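Local coordinates for protein phosphoribosylaminoimidazole-succinocarboxamide synthase (Thermotoga maritima, PDB 1KUT) that catalyses the ATP-dependent joining of L-aspartate to carboxyaminoimidazole ribonucleotide, giving SAICAR in de novo purine biosynthesis, at residues L36-L50 against P213-R225. Sequence-based numbering, arbitrary orientation.
Sequences LTGKGSICAETTAIL and PLKKYREVLELCR
Glu45 and Arg225 meet side-on: Arg225 NE donates to Glu45 OE1 at 2.8 Å from above the carboxylate plane, while Arg225 NH2 reaches the syn side of Glu45 OE2, also at 2.8 Å. The two flat groups are turned 44° apart. Glu45 gets there with CG anti to its own N (chi1 -178°) and the chain straight beyond, passing at about a right angle over Leu221, whose CD2 also lies against one guanidinium face, toward its rim. With an alanine here, the Arg225 guanidinium would probably lose its carboxylate mate and be set free to turn, and a gap would open beside Leu221 where CG had packed. Leu221 is itself a knob among Ile42, Glu45, Thr46 and Ile49; in return Ile42 drops between Leu214, Tyr217, Arg218 and Leu221, with its CG2 against Tyr217 CB at 3.5 Å. Cys43 SG approaches the Tyr217 ring at its edge, 4.7 Å from the centroid, and Lys39 CG lies over one face, toward the rim; Lys39 NZ makes a salt bridge to Asp190, Tyr217 OH a hydrogen bond. Segments 39-50 and 214-225 run roughly parallel, 31° apart with axes 9.5 Å from each other, a knobs-into-holes pair joining C-terminal helix 214-229 to helix 39-55 of the SAICAR synthetase fold.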
ATOM      1  N   LEU B  36      32.136  -4.371   4.835  1.00 43.97           N
ATOM      2  CA  LEU B  36      33.196  -3.409   4.524  1.00 43.00           C
ATOM      3  C   LEU B  36      33.774  -2.877   5.826  1.00 42.26           C
ATOM      4  O   LEU B  36      33.035  -2.607   6.780  1.00 42.43           O
ATOM      5  CB  LEU B  36      32.654  -2.230   3.709  1.00 43.07           C
ATOM      6  CG  LEU B  36      32.162  -2.462   2.276  1.00 43.67           C
ATOM      7  CD1 LEU B  36      31.388  -1.231   1.818  1.00 43.62           C
ATOM      8  CD2 LEU B  36      33.338  -2.751   1.331  1.00 43.46           C
ATOM      9  N   THR B  37      35.093  -2.708   5.849  1.00 41.20           N
ATOM     10  CA  THR B  37      35.800  -2.219   7.029  1.00 39.79           C
ATOM     11  C   THR B  37      35.606  -0.730   7.321  1.00 38.40           C
ATOM     12  O   THR B  37      35.786   0.116   6.444  1.00 38.07           O
ATOM     13  CB  THR B  37      37.318  -2.494   6.902  1.00 40.25           C
ATOM     14  OG1 THR B  37      38.014  -1.879   7.994  1.00 40.60           O
ATOM     15  CG2 THR B  37      37.855  -1.941   5.583  1.00 40.50           C
ATOM     16  N   GLY B  38      35.241  -0.422   8.566  1.00 37.02           N
ATOM     17  CA  GLY B  38      35.055   0.961   8.982  1.00 35.10           C
ATOM     18  C   GLY B  38      33.798   1.646   8.482  1.00 33.74           C
ATOM     19  O   GLY B  38      33.639   2.850   8.636  1.00 33.52           O
ATOM     20  N   LYS B  39      32.900   0.875   7.890  1.00 32.53           N
ATOM     21  CA  LYS B  39      31.652   1.405   7.366  1.00 31.27           C
ATOM     22  C   LYS B  39      30.669   1.815   8.500  1.00 30.42           C
ATOM     23  O   LYS B  39      29.878   2.754   8.344  1.00 29.92           O
ATOM     24  CB  LYS B  39      31.052   0.350   6.429  1.00 31.31           C
ATOM     25  CG  LYS B  39      29.689   0.655   5.844  1.00 32.08           C
ATOM     26  CD  LYS B  39      28.607   0.049   6.698  1.00 32.44           C
ATOM     27  CE  LYS B  39      27.275   0.075   5.992  1.00 32.96           C
ATOM     28  NZ  LYS B  39      26.228  -0.495   6.873  1.00 33.27           N
ATOM     29  N   GLY B  40      30.742   1.129   9.642  1.00 29.42           N
ATOM     30  CA  GLY B  40      29.868   1.449  10.760  1.00 28.19           C
ATOM     31  C   GLY B  40      30.174   2.815  11.351  1.00 27.77           C
ATOM     32  O   GLY B  40      29.268   3.571  11.705  1.00 27.73           O
ATOM     33  N   SER B  41      31.462   3.136  11.452  1.00 27.24           N
ATOM     34  CA  SER B  41      31.918   4.414  11.993  1.00 26.39           C
ATOM     35  C   SER B  41      31.468   5.553  11.091  1.00 25.76           C
ATOM     36  O   SER B  41      31.100   6.633  11.553  1.00 25.57           O
ATOM     37  CB  SER B  41      33.441   4.406  12.084  1.00 26.80           C
ATOM     38  OG  SER B  41      33.884   3.156  12.604  1.00 28.43           O
ATOM     39  N   ILE B  42      31.509   5.291   9.790  1.00 25.15           N
ATOM     40  CA  ILE B  42      31.119   6.261   8.781  1.00 24.63           C
ATOM     41  C   ILE B  42      29.637   6.598   8.916  1.00 24.04           C
ATOM     42  O   ILE B  42      29.264   7.764   8.969  1.00 23.35           O
ATOM     43  CB  ILE B  42      31.423   5.698   7.354  1.00 24.63           C
ATOM     44  CG1 ILE B  42      32.896   5.954   7.017  1.00 24.98           C
ATOM     45  CG2 ILE B  42      30.492   6.304   6.319  1.00 24.56           C
ATOM     46  CD1 ILE B  42      33.336   5.416   5.672  1.00 24.71           C
ATOM     47  N   CYS B  43      28.801   5.568   8.994  1.00 23.49           N
ATOM     48  CA  CYS B  43      27.362   5.773   9.103  1.00 23.13           C
ATOM     49  C   CYS B  43      26.965   6.395  10.446  1.00 22.42           C
ATOM     50  O   CYS B  43      26.096   7.265  10.502  1.00 22.47           O
ATOM     51  CB  CYS B  43      26.630   4.443   8.869  1.00 23.32           C
ATOM     52  SG  CYS B  43      26.670   3.882   7.107  1.00 25.50           S
ATOM     53  N   ALA B  44      27.614   5.967  11.522  1.00 21.69           N
ATOM     54  CA  ALA B  44      27.320   6.507  12.838  1.00 21.21           C
ATOM     55  C   ALA B  44      27.539   8.009  12.808  1.00 20.97           C
ATOM     56  O   ALA B  44      26.674   8.779  13.225  1.00 21.11           O
ATOM     57  CB  ALA B  44      28.223   5.860  13.902  1.00 20.87           C
ATOM     58  N   GLU B  45      28.686   8.434  12.295  1.00 20.48           N
ATOM     59  CA  GLU B  45      28.970   9.864  12.251  1.00 20.20           C
ATOM     60  C   GLU B  45      28.095  10.683  11.296  1.00 19.53           C
ATOM     61  O   GLU B  45      27.693  11.794  11.636  1.00 19.14           O
ATOM     62  CB  GLU B  45      30.444  10.107  11.942  1.00 20.42           C
ATOM     63  CG  GLU B  45      30.818  11.568  11.925  1.00 20.98           C
ATOM     64  CD  GLU B  45      32.290  11.778  11.624  1.00 22.58           C
ATOM     65  OE1 GLU B  45      32.710  12.959  11.528  1.00 22.23           O
ATOM     66  OE2 GLU B  45      33.022  10.757  11.488  1.00 23.16           O
ATOM     67  N   THR B  46      27.784  10.178  10.105  1.00 19.31           N
ATOM     68  CA  THR B  46      26.940  10.986   9.233  1.00 18.85           C
ATOM     69  C   THR B  46      25.525  11.032   9.828  1.00 17.86           C
ATOM     70  O   THR B  46      24.825  12.020   9.688  1.00 17.43           O
ATOM     71  CB  THR B  46      26.956  10.494   7.743  1.00 19.23           C
ATOM     72  OG1 THR B  46      25.791   9.727   7.446  1.00 20.16           O
ATOM     73  CG2 THR B  46      28.194   9.671   7.470  1.00 19.29           C
ATOM     74  N   THR B  47      25.120   9.988  10.537  1.00 17.35           N
ATOM     75  CA  THR B  47      23.806   9.998  11.182  1.00 16.76           C
ATOM     76  C   THR B  47      23.777  11.113  12.231  1.00 17.04           C
ATOM     77  O   THR B  47      22.850  11.923  12.258  1.00 17.37           O
ATOM     78  CB  THR B  47      23.509   8.653  11.900  1.00 16.37           C
ATOM     79  OG1 THR B  47      23.416   7.609  10.928  1.00 15.14           O
ATOM     80  CG2 THR B  47      22.192   8.724  12.684  1.00 15.62           C
ATOM     81  N   ALA B  48      24.808  11.155  13.078  1.00 17.32           N
ATOM     82  CA  ALA B  48      24.928  12.152  14.143  1.00 17.54           C
ATOM     83  C   ALA B  48      24.984  13.586  13.650  1.00 17.62           C
ATOM     84  O   ALA B  48      24.479  14.499  14.298  1.00 18.34           O
ATOM     85  CB  ALA B  48      26.140  11.858  14.982  1.00 17.77           C
ATOM     86  N   ILE B  49      25.626  13.791  12.511  1.00 18.02           N
ATOM     87  CA  ILE B  49      25.714  15.111  11.903  1.00 18.08           C
ATOM     88  C   ILE B  49      24.330  15.506  11.390  1.00 17.54           C
ATOM     89  O   ILE B  49      23.784  16.541  11.751  1.00 17.34           O
ATOM     90  CB  ILE B  49      26.721  15.086  10.723  1.00 18.76           C
ATOM     91  CG1 ILE B  49      28.142  14.990  11.283  1.00 18.86           C
ATOM     92  CG2 ILE B  49      26.507  16.288   9.806  1.00 18.44           C
ATOM     93  CD1 ILE B  49      29.222  15.148  10.242  1.00 19.23           C
ATOM     94  N   LEU B  50      23.758  14.671  10.539  1.00 17.27           N
ATOM     95  CA  LEU B  50      22.434  14.952  10.007  1.00 17.45           C
ATOM     96  C   LEU B  50      21.376  15.172  11.116  1.00 17.52           C
ATOM     97  O   LEU B  50      20.670  16.179  11.107  1.00 17.61           O
ATOM     98  CB  LEU B  50      22.014  13.819   9.064  1.00 17.17           C
ATOM     99  CG  LEU B  50      22.385  13.890   7.567  1.00 18.12           C
ATOM    100  CD1 LEU B  50      23.346  15.043   7.269  1.00 17.43           C
ATOM    101  CD2 LEU B  50      22.958  12.548   7.119  1.00 17.34           C
ATOM    102  N   PRO B 213      32.576  -0.201  -2.673  1.00 38.89           N
ATOM    103  CA  PRO B 213      31.345   0.359  -2.111  1.00 38.44           C
ATOM    104  C   PRO B 213      31.556   1.417  -1.033  1.00 37.99           C
ATOM    105  O   PRO B 213      30.804   2.390  -0.956  1.00 38.28           O
ATOM    106  CB  PRO B 213      30.629  -0.877  -1.576  1.00 38.78           C
ATOM    107  CG  PRO B 213      31.102  -1.965  -2.504  1.00 38.82           C
ATOM    108  CD  PRO B 213      32.567  -1.671  -2.594  1.00 38.65           C
ATOM    109  N   LEU B 214      32.580   1.241  -0.207  1.00 37.32           N
ATOM    110  CA  LEU B 214      32.828   2.200   0.858  1.00 36.57           C
ATOM    111  C   LEU B 214      33.039   3.606   0.325  1.00 35.88           C
ATOM    112  O   LEU B 214      32.932   4.571   1.078  1.00 35.97           O
ATOM    113  CB  LEU B 214      34.043   1.783   1.700  1.00 36.82           C
ATOM    114  CG  LEU B 214      34.403   2.696   2.888  1.00 37.18           C
ATOM    115  CD1 LEU B 214      33.345   2.584   3.982  1.00 37.03           C
ATOM    116  CD2 LEU B 214      35.760   2.296   3.449  1.00 37.51           C
ATOM    117  N   LYS B 215      33.315   3.743  -0.969  1.00 35.01           N
ATOM    118  CA  LYS B 215      33.563   5.075  -1.515  1.00 34.20           C
ATOM    119  C   LYS B 215      32.406   6.075  -1.419  1.00 33.34           C
ATOM    120  O   LYS B 215      32.619   7.240  -1.061  1.00 32.87           O
ATOM    121  CB  LYS B 215      34.042   4.988  -2.965  1.00 34.71           C
ATOM    122  CG  LYS B 215      34.464   6.346  -3.499  1.00 35.32           C
ATOM    123  CD  LYS B 215      35.559   6.238  -4.534  1.00 35.96           C
ATOM    124  CE  LYS B 215      36.195   7.598  -4.768  1.00 36.34           C
ATOM    125  NZ  LYS B 215      37.403   7.498  -5.635  1.00 36.93           N
ATOM    126  N   LYS B 216      31.188   5.643  -1.742  1.00 32.55           N
ATOM    127  CA  LYS B 216      30.050   6.555  -1.662  1.00 31.91           C
ATOM    128  C   LYS B 216      29.856   7.016  -0.221  1.00 31.39           C
ATOM    129  O   LYS B 216      29.528   8.183   0.018  1.00 31.49           O
ATOM    130  CB  LYS B 216      28.757   5.897  -2.170  1.00 32.06           C
ATOM    131  CG  LYS B 216      28.077   4.945  -1.186  1.00 32.64           C
ATOM    132  CD  LYS B 216      26.690   4.528  -1.681  1.00 32.95           C
ATOM    133  CE  LYS B 216      26.022   3.537  -0.722  1.00 33.22           C
ATOM    134  NZ  LYS B 216      24.704   3.033  -1.239  1.00 33.45           N
ATOM    135  N   TYR B 217      30.065   6.106   0.734  1.00 30.64           N
ATOM    136  CA  TYR B 217      29.919   6.435   2.149  1.00 30.05           C
ATOM    137  C   TYR B 217      30.947   7.474   2.565  1.00 29.95           C
ATOM    138  O   TYR B 217      30.616   8.455   3.244  1.00 29.69           O
ATOM    139  CB  TYR B 217      30.089   5.189   3.027  1.00 30.11           C
ATOM    140  CG  TYR B 217      29.011   4.150   2.832  1.00 30.67           C
ATOM    141  CD1 TYR B 217      29.048   3.275   1.745  1.00 30.96           C
ATOM    142  CD2 TYR B 217      27.939   4.049   3.726  1.00 30.92           C
ATOM    143  CE1 TYR B 217      28.046   2.319   1.551  1.00 30.99           C
ATOM    144  CE2 TYR B 217      26.924   3.101   3.539  1.00 31.07           C
ATOM    145  CZ  TYR B 217      26.989   2.240   2.449  1.00 31.36           C
ATOM    146  OH  TYR B 217      26.009   1.301   2.250  1.00 31.44           O
ATOM    147  N   ARG B 218      32.200   7.259   2.168  1.00 29.52           N
ATOM    148  CA  ARG B 218      33.249   8.198   2.513  1.00 29.33           C
ATOM    149  C   ARG B 218      32.891   9.565   1.955  1.00 29.14           C
ATOM    150  O   ARG B 218      33.000  10.572   2.657  1.00 29.19           O
ATOM    151  CB  ARG B 218      34.603   7.734   1.961  1.00 29.87           C
ATOM    152  CG  ARG B 218      35.162   6.466   2.623  1.00 31.04           C
ATOM    153  CD  ARG B 218      36.637   6.262   2.275  1.00 32.02           C
ATOM    154  NE  ARG B 218      36.863   6.331   0.830  1.00 33.51           N
ATOM    155  CZ  ARG B 218      36.872   5.283   0.003  1.00 34.04           C
ATOM    156  NH1 ARG B 218      36.676   4.051   0.464  1.00 33.82           N
ATOM    157  NH2 ARG B 218      37.058   5.476  -1.300  1.00 34.29           N
ATOM    158  N   GLU B 219      32.446   9.597   0.698  1.00 29.02           N
ATOM    159  CA  GLU B 219      32.067  10.854   0.050  1.00 28.94           C
ATOM    160  C   GLU B 219      30.908  11.539   0.778  1.00 28.03           C
ATOM    161  O   GLU B 219      30.948  12.745   1.022  1.00 27.46           O
ATOM    162  CB  GLU B 219      31.715  10.610  -1.431  1.00 30.27           C
ATOM    163  CG  GLU B 219      32.946  10.398  -2.332  1.00 32.11           C
ATOM    164  CD  GLU B 219      32.604  10.160  -3.809  1.00 33.20           C
ATOM    165  OE1 GLU B 219      33.542   9.947  -4.615  1.00 33.46           O
ATOM    166  OE2 GLU B 219      31.406  10.181  -4.168  1.00 34.26           O
ATOM    167  N   VAL B 220      29.874  10.778   1.128  1.00 27.51           N
ATOM    168  CA  VAL B 220      28.740  11.362   1.863  1.00 27.07           C
ATOM    169  C   VAL B 220      29.220  11.992   3.175  1.00 26.54           C
ATOM    170  O   VAL B 220      28.915  13.153   3.465  1.00 26.08           O
ATOM    171  CB  VAL B 220      27.655  10.305   2.191  1.00 27.08           C
ATOM    172  CG1 VAL B 220      26.596  10.906   3.111  1.00 26.75           C
ATOM    173  CG2 VAL B 220      27.007   9.823   0.908  1.00 26.99           C
ATOM    174  N   LEU B 221      29.981  11.238   3.962  1.00 26.62           N
ATOM    175  CA  LEU B 221      30.486  11.769   5.222  1.00 27.42           C
ATOM    176  C   LEU B 221      31.234  13.089   5.034  1.00 27.84           C
ATOM    177  O   LEU B 221      30.867  14.099   5.647  1.00 27.67           O
ATOM    178  CB  LEU B 221      31.410  10.762   5.920  1.00 26.85           C
ATOM    179  CG  LEU B 221      31.966  11.224   7.279  1.00 26.52           C
ATOM    180  CD1 LEU B 221      30.823  11.638   8.199  1.00 25.86           C
ATOM    181  CD2 LEU B 221      32.784  10.101   7.929  1.00 25.90           C
ATOM    182  N   GLU B 222      32.269  13.085   4.189  1.00 28.48           N
ATOM    183  CA  GLU B 222      33.063  14.298   3.952  1.00 29.49           C
ATOM    184  C   GLU B 222      32.135  15.445   3.600  1.00 29.44           C
ATOM    185  O   GLU B 222      32.303  16.576   4.043  1.00 29.44           O
ATOM    186  CB  GLU B 222      34.048  14.085   2.807  1.00 30.51           C
ATOM    187  CG  GLU B 222      34.855  12.794   2.913  1.00 32.55           C
ATOM    188  CD  GLU B 222      35.826  12.600   1.738  1.00 33.62           C
ATOM    189  OE1 GLU B 222      35.379  12.668   0.559  1.00 33.66           O
ATOM    190  OE2 GLU B 222      37.033  12.377   2.004  1.00 33.86           O
ATOM    191  N   LEU B 223      31.148  15.134   2.782  1.00 30.02           N
ATOM    192  CA  LEU B 223      30.162  16.110   2.362  1.00 30.38           C
ATOM    193  C   LEU B 223      29.436  16.678   3.585  1.00 30.42           C
ATOM    194  O   LEU B 223      29.334  17.891   3.747  1.00 30.34           O
ATOM    195  CB  LEU B 223      29.188  15.428   1.410  1.00 30.95           C
ATOM    196  CG  LEU B 223      28.022  16.221   0.851  1.00 31.34           C
ATOM    197  CD1 LEU B 223      27.510  15.514  -0.380  1.00 31.67           C
ATOM    198  CD2 LEU B 223      26.933  16.333   1.899  1.00 31.79           C
ATOM    199  N   CYS B 224      28.944  15.798   4.454  1.00 30.52           N
ATOM    200  CA  CYS B 224      28.241  16.243   5.647  1.00 30.54           C
ATOM    201  C   CYS B 224      29.152  17.037   6.576  1.00 30.66           C
ATOM    202  O   CYS B 224      28.727  18.031   7.167  1.00 30.53           O
ATOM    203  CB  CYS B 224      27.630  15.042   6.377  1.00 30.85           C
ATOM    204  SG  CYS B 224      26.226  14.302   5.471  1.00 31.13           S
ATOM    205  N   ARG B 225      30.401  16.604   6.710  1.00 30.97           N
ATOM    206  CA  ARG B 225      31.353  17.320   7.558  1.00 31.33           C
ATOM    207  C   ARG B 225      31.545  18.735   7.014  1.00 32.20           C
ATOM    208  O   ARG B 225      31.519  19.724   7.759  1.00 31.90           O
ATOM    209  CB  ARG B 225      32.702  16.601   7.573  1.00 30.54           C
ATOM    210  CG  ARG B 225      32.735  15.344   8.428  1.00 30.13           C
ATOM    211  CD  ARG B 225      34.090  14.654   8.342  1.00 29.32           C
ATOM    212  NE  ARG B 225      34.210  13.545   9.286  1.00 28.98           N
ATOM    213  CZ  ARG B 225      35.233  12.696   9.311  1.00 28.87           C
ATOM    214  NH1 ARG B 225      36.219  12.829   8.437  1.00 29.10           N
ATOM    215  NH2 ARG B 225      35.285  11.722  10.215  1.00 28.49           N
TER